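Local atomic coordinates of ferric iron-binding protein HitA (Pseudomonas aeruginosa PAO1, PDB entry 6IWF), a protein that binds ferric iron and probably delivers it to an uptake transporter as a solute-binding protein, with a link to gallium internalization. Residues T6-Q11 and R51-V56; G98-T103 and S261-M266; Y108-I113 and N209-Y214. All coordinates share one frame; numbering follows the deposited sequence.

Overall arrangement
All three contacts reach one mixed sheet. Interaction 1 comes first along the chain and closes before the other two open. It joins strand 4-9 to the start of strand 56-59. Interactions 2 and 3 both use strand 97-108: its early part pairs with strand 264-265, its last part, ending at Tyr108, with strand 211-213. Interaction 3 lies, in sequence, between the two segments of interaction 2. The centres of interactions 1 and 2 are about 21 Å apart, of 2 and 3 about 23 Å, and of 1 and 3 about 39 Å. Interaction 2 touches both others. The shared strand 97-108 thus runs from its surroundings, near iron ligands Glu60 and Tyr196, out to interaction 3.

Interaction 1: T6-Q11 and R51-V56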
loop_
_atom_site.group_PDB
_atom_site.type_symbol
_atom_site.label_atom_id
_atom_site.label_comp_id
_atom_site.label_asym_id
_atom_site.label_seq_id
_atom_site.Cartn_x
_atom_site.Cartn_y
_atom_site.Cartn_z
ATOM N N THR A 6 6.501 -21.318 2.848
ATOM C CA THR A 6 6.109 -20.732 1.572
ATOM C C THR A 6 5.502 -19.362 1.850
ATOM O O THR A 6 4.543 -19.259 2.621
ATOM C CB THR A 6 5.115 -21.621 0.827
ATOM O OG1 THR A 6 5.698 -22.915 0.593
ATOM C CG2 THR A 6 4.747 -20.993 -0.510
ATOM N N LEU A 7 6.095 -18.319 1.265
ATOM C CA LEU A 7 5.622 -16.949 1.389
ATOM C C LEU A 7 4.951 -16.554 0.084
ATOM O O LEU A 7 5.598 -16.546 -0.965
ATOM C CB LEU A 7 6.773 -15.989 1.698
ATOM C CG LEU A 7 6.429 -14.493 1.662
ATOM C CD1 LEU A 7 5.423 -14.187 2.778
ATOM C CD2 LEU A 7 7.687 -13.617 1.793
ATOM N N TYR A 8 3.664 -16.228 0.152
ATOM C CA TYR A 8 2.959 -15.601 -0.963
ATOM C C TYR A 8 3.182 -14.100 -0.842
ATOM O O TYR A 8 2.662 -13.470 0.086
ATOM C CB TYR A 8 1.467 -15.937 -0.930
ATOM C CG TYR A 8 1.107 -17.277 -1.547
ATOM C CD1 TYR A 8 2.050 -18.297 -1.652
ATOM C CD2 TYR A 8 -0.177 -17.522 -2.019
ATOM C CE1 TYR A 8 1.720 -19.518 -2.209
ATOM C CE2 TYR A 8 -0.513 -18.751 -2.581
ATOM C CZ TYR A 8 0.441 -19.740 -2.665
ATOM O OH TYR A 8 0.122 -20.959 -3.216
ATOM N N ASN A 9 3.958 -13.518 -1.772
ATOM C CA ASN A 9 4.407 -12.133 -1.641
ATOM C C ASN A 9 3.734 -11.253 -2.687
ATOM O O ASN A 9 4.124 -11.258 -3.863
ATOM C CB ASN A 9 5.926 -12.002 -1.758
ATOM C CG ASN A 9 6.366 -10.557 -1.684
ATOM O OD1 ASN A 9 5.748 -9.762 -0.979
ATOM N ND2 ASN A 9 7.406 -10.191 -2.444
ATOM N N GLY A 10 2.748 -10.478 -2.232
ATOM C CA GLY A 10 2.142 -9.404 -2.996
ATOM C C GLY A 10 2.828 -8.064 -2.861
ATOM O O GLY A 10 2.517 -7.142 -3.621
ATOM N N GLN A 11 3.744 -7.923 -1.904
ATOM C CA GLN A 11 4.563 -6.722 -1.815
ATOM C C GLN A 11 5.639 -6.754 -2.897
ATOM O O GLN A 11 5.765 -7.714 -3.654
ATOM C CB GLN A 11 5.209 -6.591 -0.437
ATOM C CG GLN A 11 4.649 -5.476 0.427
ATOM C CD GLN A 11 5.073 -4.091 -0.037
ATOM O OE1 GLN A 11 5.473 -3.893 -1.185
ATOM N NE2 GLN A 11 4.979 -3.127 0.856
ATOM N N ARG A 51 -5.454 -27.337 0.217
ATOM C CA ARG A 51 -4.252 -27.759 -0.487
ATOM C C ARG A 51 -3.263 -26.625 -0.709
ATOM O O ARG A 51 -2.182 -26.876 -1.261
ATOM C CB ARG A 51 -4.620 -28.373 -1.841
ATOM C CG ARG A 51 -5.524 -29.593 -1.763
ATOM C CD ARG A 51 -5.835 -30.124 -3.154
ATOM N NE ARG A 51 -6.569 -31.387 -3.110
ATOM C CZ ARG A 51 -6.896 -32.102 -4.183
ATOM N NH1 ARG A 51 -6.557 -31.682 -5.395
ATOM N NH2 ARG A 51 -7.565 -33.240 -4.041
ATOM N N SER A 52 -3.597 -25.399 -0.306
ATOM C CA SER A 52 -2.693 -24.282 -0.538
ATOM C C SER A 52 -1.384 -24.524 0.198
ATOM O O SER A 52 -1.401 -24.810 1.403
ATOM C CB SER A 52 -3.291 -22.956 -0.079
ATOM O OG SER A 52 -2.383 -21.895 -0.374
ATOM N N PRO A 53 -0.239 -24.425 -0.480
ATOM C CA PRO A 53 1.043 -24.524 0.220
ATOM C C PRO A 53 1.415 -23.266 0.989
ATOM O O PRO A 53 2.411 -23.288 1.728
ATOM C CB PRO A 53 2.030 -24.784 -0.921
ATOM C CG PRO A 53 1.431 -24.030 -2.078
ATOM C CD PRO A 53 -0.068 -24.153 -1.920
ATOM N N ALA A 54 0.631 -22.191 0.868
ATOM C CA ALA A 54 0.994 -20.918 1.482
ATOM C C ALA A 54 1.004 -21.027 3.000
ATOM O O ALA A 54 0.062 -21.539 3.611
ATOM C CB ALA A 54 0.019 -19.823 1.048
ATOM N N ASP A 55 2.077 -20.535 3.612
ATOM C CA ASP A 55 2.153 -20.437 5.060
ATOM C C ASP A 55 1.919 -19.020 5.563
ATOM O O ASP A 55 1.270 -18.837 6.599
ATOM C CB ASP A 55 3.521 -20.931 5.540
ATOM C CG ASP A 55 3.736 -22.397 5.242
ATOM O OD1 ASP A 55 2.946 -23.221 5.763
ATOM O OD2 ASP A 55 4.667 -22.718 4.469
ATOM N N VAL A 56 2.431 -18.031 4.833
ATOM C CA VAL A 56 2.344 -16.614 5.174
ATOM C C VAL A 56 1.970 -15.860 3.908
ATOM O O VAL A 56 2.477 -16.166 2.822
ATOM C CB VAL A 56 3.677 -16.087 5.760
ATOM C CG1 VAL A 56 3.636 -14.573 5.962
ATOM C CG2 VAL A 56 3.998 -16.790 7.081
#
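Leu7 and Val56 form a parallel beta bridge in the mixed sheet, where strand 4-9 meets the start of strand 56-59 and the loop leading into it. The contact is largely buried. Tyr8 N donates to Val56 O at 2.9 Å. One residue pair back, Thr6 O accepts two backbone N-H groups, from Asp55 N at 2.9 Å and from Val56 N at 3.3 Å. The Asp55 donor is tilted 19° from the carbonyl plane.

Asp55 also returns a bond with its side chain. Its CG sits beside its own backbone N, anti to the carbonyl carbon (chi1 -64°). From there OD2 accepts Thr6 N at 2.8 Å through its anti lone pair, and the bond is nearly straight at 166°. The other oxygen, OD1, is bonded to Ser235 OG, so both carboxylate oxygens are engaged.

The Tyr8 ring is turned to lie against Ala54. The CB methyl of Ala54 stands 3.5 Å from the ring centroid, almost on the ring normal, a CH-pi contact over the centre of one face. Beyond it, Tyr8 OH reaches CD of Pro53 at 3.5 Å. Ser52 OG accepts Ala54 N, an ST turn that shapes the loop beside this ring. Beside the bridge, Leu7 CD1 meets Val56 CG1 at 3.7 Å.

Strand order and direction here, with helix 38-48 joining strand 30-35 to strand 56-59 along the chain, are those of the alpha/beta lobes of periplasmic binding proteins. Glu48 of that helix takes hydrogen bonds with both Tyr8 OH and Ser52 OG. Leu41, Gln44 and Ile45 of the same helix pack on Tyr8, while strand 30-35 pairs with the other edge of strand 4-9.

Interaction 2: G98-T103 and S261-M266; sequences GITART and SAEYPM
Thr100 and Arg102 of strand 97-108 both meet the carboxylate of Glu263, next to the iron-binding site. The Arg102 side chain lies about 4 Å from those of Glu60 and Tyr196, two iron ligands; no iron is bound in this model. Glu263 OE2 accepts from Thr100 OG1 at 2.8 Å, with the hydroxyl above the carboxylate plane. The same oxygen forms a salt bridge with Arg102 NH1 at 3.1 Å and lies over one face of the guanidinium. The two planes are turned 82° apart. The Arg102 chain, kinked at its second and third torsions, runs beside Glu263, pointing the same way. Glu263 OE1 takes Ser261 OG on its anti lone pair at 2.9 Å. The positive charge would probably stabilise the carboxylate.

Strand 97-108 is a long strand of the sheet in this periplasmic binding protein fold, and strand 264-265 pairs with it antiparallel. Ala101 and Tyr264 are the hydrogen-bonded pair: each N reaches the other's O, and the Tyr264 N bond is nearly straight at 172°. Tyr264 brings its ring edge to Ala101 O, in plane, while its OH bonds Lys277 O. Further along, Met266 N donates to Ile99 O at 3.2 Å from above the carbonyl plane. Met266 CE meets Ala101 CB at 3.6 Å.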
loop_
_atom_site.group_PDB
_atom_site.type_symbol
_atom_site.label_atom_id
_atom_site.label_comp_id
_atom_site.label_asym_id
_atom_site.label_seq_id
_atom_site.Cartn_x
_atom_site.Cartn_y
_atom_site.Cartn_z
ATOM N N GLY A 98 -0.585 -5.142 10.364
ATOM C CA GLY A 98 0.099 -4.187 9.508
ATOM C C GLY A 98 1.603 -4.271 9.701
ATOM O O GLY A 98 2.095 -4.526 10.802
ATOM N N ILE A 99 2.333 -4.083 8.604
ATOM C CA ILE A 99 3.789 -4.177 8.584
ATOM C C ILE A 99 4.425 -2.821 8.321
ATOM O O ILE A 99 5.341 -2.411 9.034
ATOM C CB ILE A 99 4.269 -5.217 7.550
ATOM C CG1 ILE A 99 3.622 -6.585 7.801
ATOM C CG2 ILE A 99 5.779 -5.320 7.571
ATOM C CD1 ILE A 99 3.854 -7.130 9.204
ATOM N N THR A 100 3.973 -2.127 7.273
ATOM C CA THR A 100 4.394 -0.758 7.001
ATOM C C THR A 100 3.175 0.055 6.606
ATOM O O THR A 100 2.132 -0.491 6.251
ATOM C CB THR A 100 5.425 -0.648 5.869
ATOM O OG1 THR A 100 4.821 -1.050 4.633
ATOM C CG2 THR A 100 6.684 -1.497 6.155
ATOM N N ALA A 101 3.317 1.376 6.678
ATOM C CA ALA A 101 2.305 2.299 6.184
ATOM C C ALA A 101 2.935 3.216 5.144
ATOM O O ALA A 101 4.138 3.469 5.161
ATOM C CB ALA A 101 1.689 3.155 7.314
ATOM N N ARG A 102 2.114 3.694 4.216
ATOM C CA ARG A 102 2.568 4.618 3.185
ATOM C C ARG A 102 1.524 5.711 3.043
ATOM O O ARG A 102 0.408 5.591 3.557
ATOM C CB ARG A 102 2.716 3.922 1.841
ATOM C CG ARG A 102 1.333 3.636 1.333
ATOM C CD ARG A 102 1.193 2.376 0.612
ATOM N NE ARG A 102 1.671 1.224 1.356
ATOM C CZ ARG A 102 1.887 0.063 0.758
ATOM N NH1 ARG A 102 2.326 -0.972 1.439
ATOM N NH2 ARG A 102 1.661 -0.040 -0.549
ATOM N N THR A 103 1.849 6.750 2.276
ATOM C CA THR A 103 0.910 7.853 2.106
ATOM C C THR A 103 0.791 8.246 0.642
ATOM O O THR A 103 1.774 8.218 -0.107
ATOM C CB THR A 103 1.324 9.088 2.965
ATOM O OG1 THR A 103 0.335 10.124 2.837
ATOM C CG2 THR A 103 2.694 9.645 2.574
ATOM N N SER A 261 11.939 -0.284 0.787
ATOM C CA SER A 261 10.887 0.654 0.423
ATOM C C SER A 261 10.770 1.716 1.498
ATOM O O SER A 261 10.752 1.403 2.693
ATOM C CB SER A 261 9.544 -0.047 0.213
ATOM O OG SER A 261 8.628 0.845 -0.414
ATOM N N ALA A 262 10.703 2.972 1.055
ATOM C CA ALA A 262 10.668 4.130 1.941
ATOM C C ALA A 262 9.244 4.283 2.467
ATOM O O ALA A 262 8.423 5.039 1.947
ATOM C CB ALA A 262 11.145 5.375 1.206
ATOM N N GLU A 263 8.946 3.525 3.516
ATOM C CA GLU A 263 7.622 3.491 4.115
ATOM C C GLU A 263 7.765 3.720 5.613
ATOM O O GLU A 263 8.872 3.877 6.137
ATOM C CB GLU A 263 6.911 2.170 3.795
ATOM C CG GLU A 263 6.752 1.981 2.282
ATOM C CD GLU A 263 5.809 0.860 1.885
ATOM O OE1 GLU A 263 6.137 0.133 0.920
ATOM O OE2 GLU A 263 4.737 0.719 2.504
ATOM N N TYR A 264 6.635 3.751 6.294
ATOM C CA TYR A 264 6.655 4.006 7.735
ATOM C C TYR A 264 6.496 2.707 8.505
ATOM O O TYR A 264 5.554 1.939 8.246
ATOM C CB TYR A 264 5.537 4.966 8.115
ATOM C CG TYR A 264 5.647 6.313 7.456
ATOM C CD1 TYR A 264 6.364 7.343 8.063
ATOM C CD2 TYR A 264 5.034 6.566 6.240
ATOM C CE1 TYR A 264 6.466 8.591 7.455
ATOM C CE2 TYR A 264 5.127 7.813 5.634
ATOM C CZ TYR A 264 5.852 8.815 6.248
ATOM O OH TYR A 264 5.950 10.051 5.641
ATOM N N PRO A 265 7.364 2.418 9.469
ATOM C CA PRO A 265 7.258 1.143 10.189
ATOM C C PRO A 265 6.024 1.090 11.080
ATOM O O PRO A 265 5.592 2.098 11.652
ATOM C CB PRO A 265 8.545 1.100 11.026
ATOM C CG PRO A 265 8.929 2.536 11.191
ATOM C CD PRO A 265 8.501 3.234 9.919
ATOM N N MET A 266 5.456 -0.115 11.210
ATOM C CA MET A 266 4.295 -0.292 12.069
ATOM C C MET A 266 4.655 -0.787 13.463
ATOM O O MET A 266 3.813 -0.699 14.358
ATOM C CB MET A 266 3.281 -1.247 11.429
ATOM C CG MET A 266 2.622 -0.675 10.153
ATOM S SD MET A 266 1.344 0.561 10.468
ATOM C CE MET A 266 2.261 2.090 10.674
#

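Interaction 3: Y108-I113 and N209-Y214; sequences YNPKKI and NSRLHY
Tyr108 and Arg211 are paired through both backbone and side chains. They form an antiparallel hydrogen-bonded pair: Tyr108 N to Arg211 O and Arg211 N to Tyr108 O are both 2.9 Å. Both side chains leave on the same face of the sheet. Tyr108 CG stands between its backbone N and carbonyl carbon (chi1 71°), and the ring beyond it crosses the Arg211 side chain obliquely.

Arg211 bends at chi3 (-50°), which turns NE back toward CB. The guanidinium grips the phenol oxygen side-on. NE donates to Tyr108 OH at 2.9 Å and NH1 donates to it at 2.7 Å. The oxygen lies close to the guanidinium plane for both bonds, while ring and guanidinium planes are 73° apart. Two N-H groups thus share one oxygen and fix the rotation of the guanidinium.

Pro110 covers one guanidinium face, with CB over its centre, 3.7 Å above the plane. Its CD meets Asn209 O at 3.2 Å. Along the CD1-CE1 side of the ring, His213 CB lies 3.9 Å from Tyr108 CE1. Asn109 OD1 accepts Lys111 N, an Asx turn with Pro110 at its middle.

The contact lies at the end of strand 97-108, where it runs antiparallel beside strand 211-213. Strand 190-194 adds Met190 beside Tyr108, and Glu184 of helix 176-184 bonds Ser210 OG.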
loop_
_atom_site.group_PDB
_atom_site.type_symbol
_atom_site.label_atom_id
_atom_site.label_comp_id
_atom_site.label_asym_id
_atom_site.label_seq_id
_atom_site.Cartn_x
_atom_site.Cartn_y
_atom_site.Cartn_z
ATOM N N TYR A 108 5.170 16.309 -8.547
ATOM C CA TYR A 108 5.029 17.379 -9.525
ATOM C C TYR A 108 6.401 17.826 -10.007
ATOM O O TYR A 108 7.416 17.635 -9.332
ATOM C CB TYR A 108 4.238 18.571 -8.965
ATOM C CG TYR A 108 4.962 19.392 -7.912
ATOM C CD1 TYR A 108 5.050 18.947 -6.596
ATOM C CD2 TYR A 108 5.527 20.623 -8.227
ATOM C CE1 TYR A 108 5.706 19.689 -5.622
ATOM C CE2 TYR A 108 6.197 21.387 -7.243
ATOM C CZ TYR A 108 6.280 20.905 -5.951
ATOM O OH TYR A 108 6.931 21.629 -4.963
ATOM N N ASN A 109 6.407 18.430 -11.201
ATOM C CA ASN A 109 7.622 18.964 -11.798
ATOM C C ASN A 109 7.651 20.464 -11.565
ATOM O O ASN A 109 6.826 21.186 -12.150
ATOM C CB ASN A 109 7.665 18.657 -13.293
ATOM C CG ASN A 109 8.936 19.168 -13.964
ATOM O OD1 ASN A 109 9.693 19.947 -13.383
ATOM N ND2 ASN A 109 9.166 18.732 -15.197
ATOM N N PRO A 110 8.537 20.980 -10.707
ATOM C CA PRO A 110 8.510 22.422 -10.404
ATOM C C PRO A 110 8.936 23.296 -11.562
ATOM O O PRO A 110 8.748 24.519 -11.483
ATOM C CB PRO A 110 9.478 22.558 -9.211
ATOM C CG PRO A 110 10.318 21.332 -9.237
ATOM C CD PRO A 110 9.533 20.246 -9.905
ATOM N N LYS A 111 9.517 22.727 -12.624
ATOM C CA LYS A 111 9.764 23.507 -13.829
ATOM C C LYS A 111 8.485 23.758 -14.610
ATOM O O LYS A 111 8.421 24.717 -15.388
ATOM C CB LYS A 111 10.781 22.798 -14.719
ATOM C CG LYS A 111 12.051 22.415 -13.991
ATOM C CD LYS A 111 13.169 23.384 -14.300
ATOM C CE LYS A 111 14.204 22.751 -15.219
ATOM N NZ LYS A 111 15.268 23.729 -15.589
ATOM N N LYS A 112 7.459 22.930 -14.403
ATOM C CA LYS A 112 6.227 23.035 -15.167
ATOM C C LYS A 112 5.053 23.569 -14.366
ATOM O O LYS A 112 4.088 24.039 -14.970
ATOM C CB LYS A 112 5.852 21.667 -15.745
ATOM C CG LYS A 112 6.959 21.060 -16.588
ATOM C CD LYS A 112 6.461 20.747 -17.981
ATOM C CE LYS A 112 7.557 20.153 -18.831
ATOM N NZ LYS A 112 8.221 21.175 -19.697
ATOM N N ILE A 113 5.117 23.524 -13.038
ATOM C CA ILE A 113 4.076 24.107 -12.201
ATOM C C ILE A 113 4.697 24.515 -10.876
ATOM O O ILE A 113 5.428 23.735 -10.258
ATOM C CB ILE A 113 2.885 23.146 -11.990
ATOM C CG1 ILE A 113 1.779 23.859 -11.211
ATOM C CG2 ILE A 113 3.306 21.836 -11.258
ATOM C CD1 ILE A 113 0.395 23.241 -11.420
ATOM N N ASN A 209 14.550 16.034 -10.394
ATOM C CA ASN A 209 13.881 17.289 -10.712
ATOM C C ASN A 209 12.525 17.383 -10.023
ATOM O O ASN A 209 12.143 18.450 -9.526
ATOM C CB ASN A 209 13.689 17.403 -12.227
ATOM C CG ASN A 209 14.972 17.726 -12.954
ATOM O OD1 ASN A 209 15.819 18.456 -12.435
ATOM N ND2 ASN A 209 15.128 17.181 -14.158
ATOM N N SER A 210 11.799 16.274 -9.983
ATOM C CA SER A 210 10.451 16.272 -9.442
ATOM C C SER A 210 10.481 16.396 -7.921
ATOM O O SER A 210 11.480 16.097 -7.254
ATOM C CB SER A 210 9.719 14.998 -9.862
ATOM O OG SER A 210 10.290 13.865 -9.231
ATOM N N ARG A 211 9.360 16.852 -7.368
ATOM C CA ARG A 211 9.214 17.010 -5.931
ATOM C C ARG A 211 7.879 16.412 -5.508
ATOM O O ARG A 211 7.011 16.123 -6.335
ATOM C CB ARG A 211 9.328 18.485 -5.515
ATOM C CG ARG A 211 10.680 19.128 -5.922
ATOM C CD ARG A 211 10.943 20.490 -5.270
ATOM N NE ARG A 211 9.817 21.415 -5.400
ATOM C CZ ARG A 211 9.931 22.742 -5.501
ATOM N NH1 ARG A 211 8.833 23.492 -5.609
ATOM N NH2 ARG A 211 11.135 23.321 -5.498
ATOM N N LEU A 212 7.723 16.226 -4.203
ATOM C CA LEU A 212 6.498 15.685 -3.640
ATOM C C LEU A 212 5.729 16.792 -2.948
ATOM O O LEU A 212 6.288 17.545 -2.142
ATOM C CB LEU A 212 6.783 14.551 -2.653
ATOM C CG LEU A 212 7.368 13.296 -3.290
ATOM C CD1 LEU A 212 7.323 12.140 -2.291
ATOM C CD2 LEU A 212 6.641 12.930 -4.574
ATOM N N HIS A 213 4.446 16.872 -3.260
ATOM C CA HIS A 213 3.513 17.725 -2.553
ATOM C C HIS A 213 2.627 16.859 -1.672
ATOM O O HIS A 213 2.093 15.844 -2.127
ATOM C CB HIS A 213 2.658 18.515 -3.538
ATOM C CG HIS A 213 1.630 19.367 -2.870
ATOM N ND1 HIS A 213 1.960 20.482 -2.132
ATOM C CD2 HIS A 213 0.284 19.245 -2.795
ATOM C CE1 HIS A 213 0.858 21.026 -1.646
ATOM N NE2 HIS A 213 -0.174 20.298 -2.038
ATOM N N TYR A 214 2.462 17.266 -0.419
ATOM C CA TYR A 214 1.578 16.580 0.514
ATOM C C TYR A 214 0.327 17.426 0.692
ATOM O O TYR A 214 0.420 18.603 1.065
ATOM C CB TYR A 214 2.277 16.343 1.853
ATOM C CG TYR A 214 3.400 15.370 1.728
ATOM C CD1 TYR A 214 4.633 15.763 1.210
ATOM C CD2 TYR A 214 3.227 14.042 2.088
ATOM C CE1 TYR A 214 5.659 14.861 1.081
ATOM C CE2 TYR A 214 4.249 13.134 1.962
ATOM C CZ TYR A 214 5.456 13.544 1.457
ATOM O OH TYR A 214 6.465 12.623 1.325
#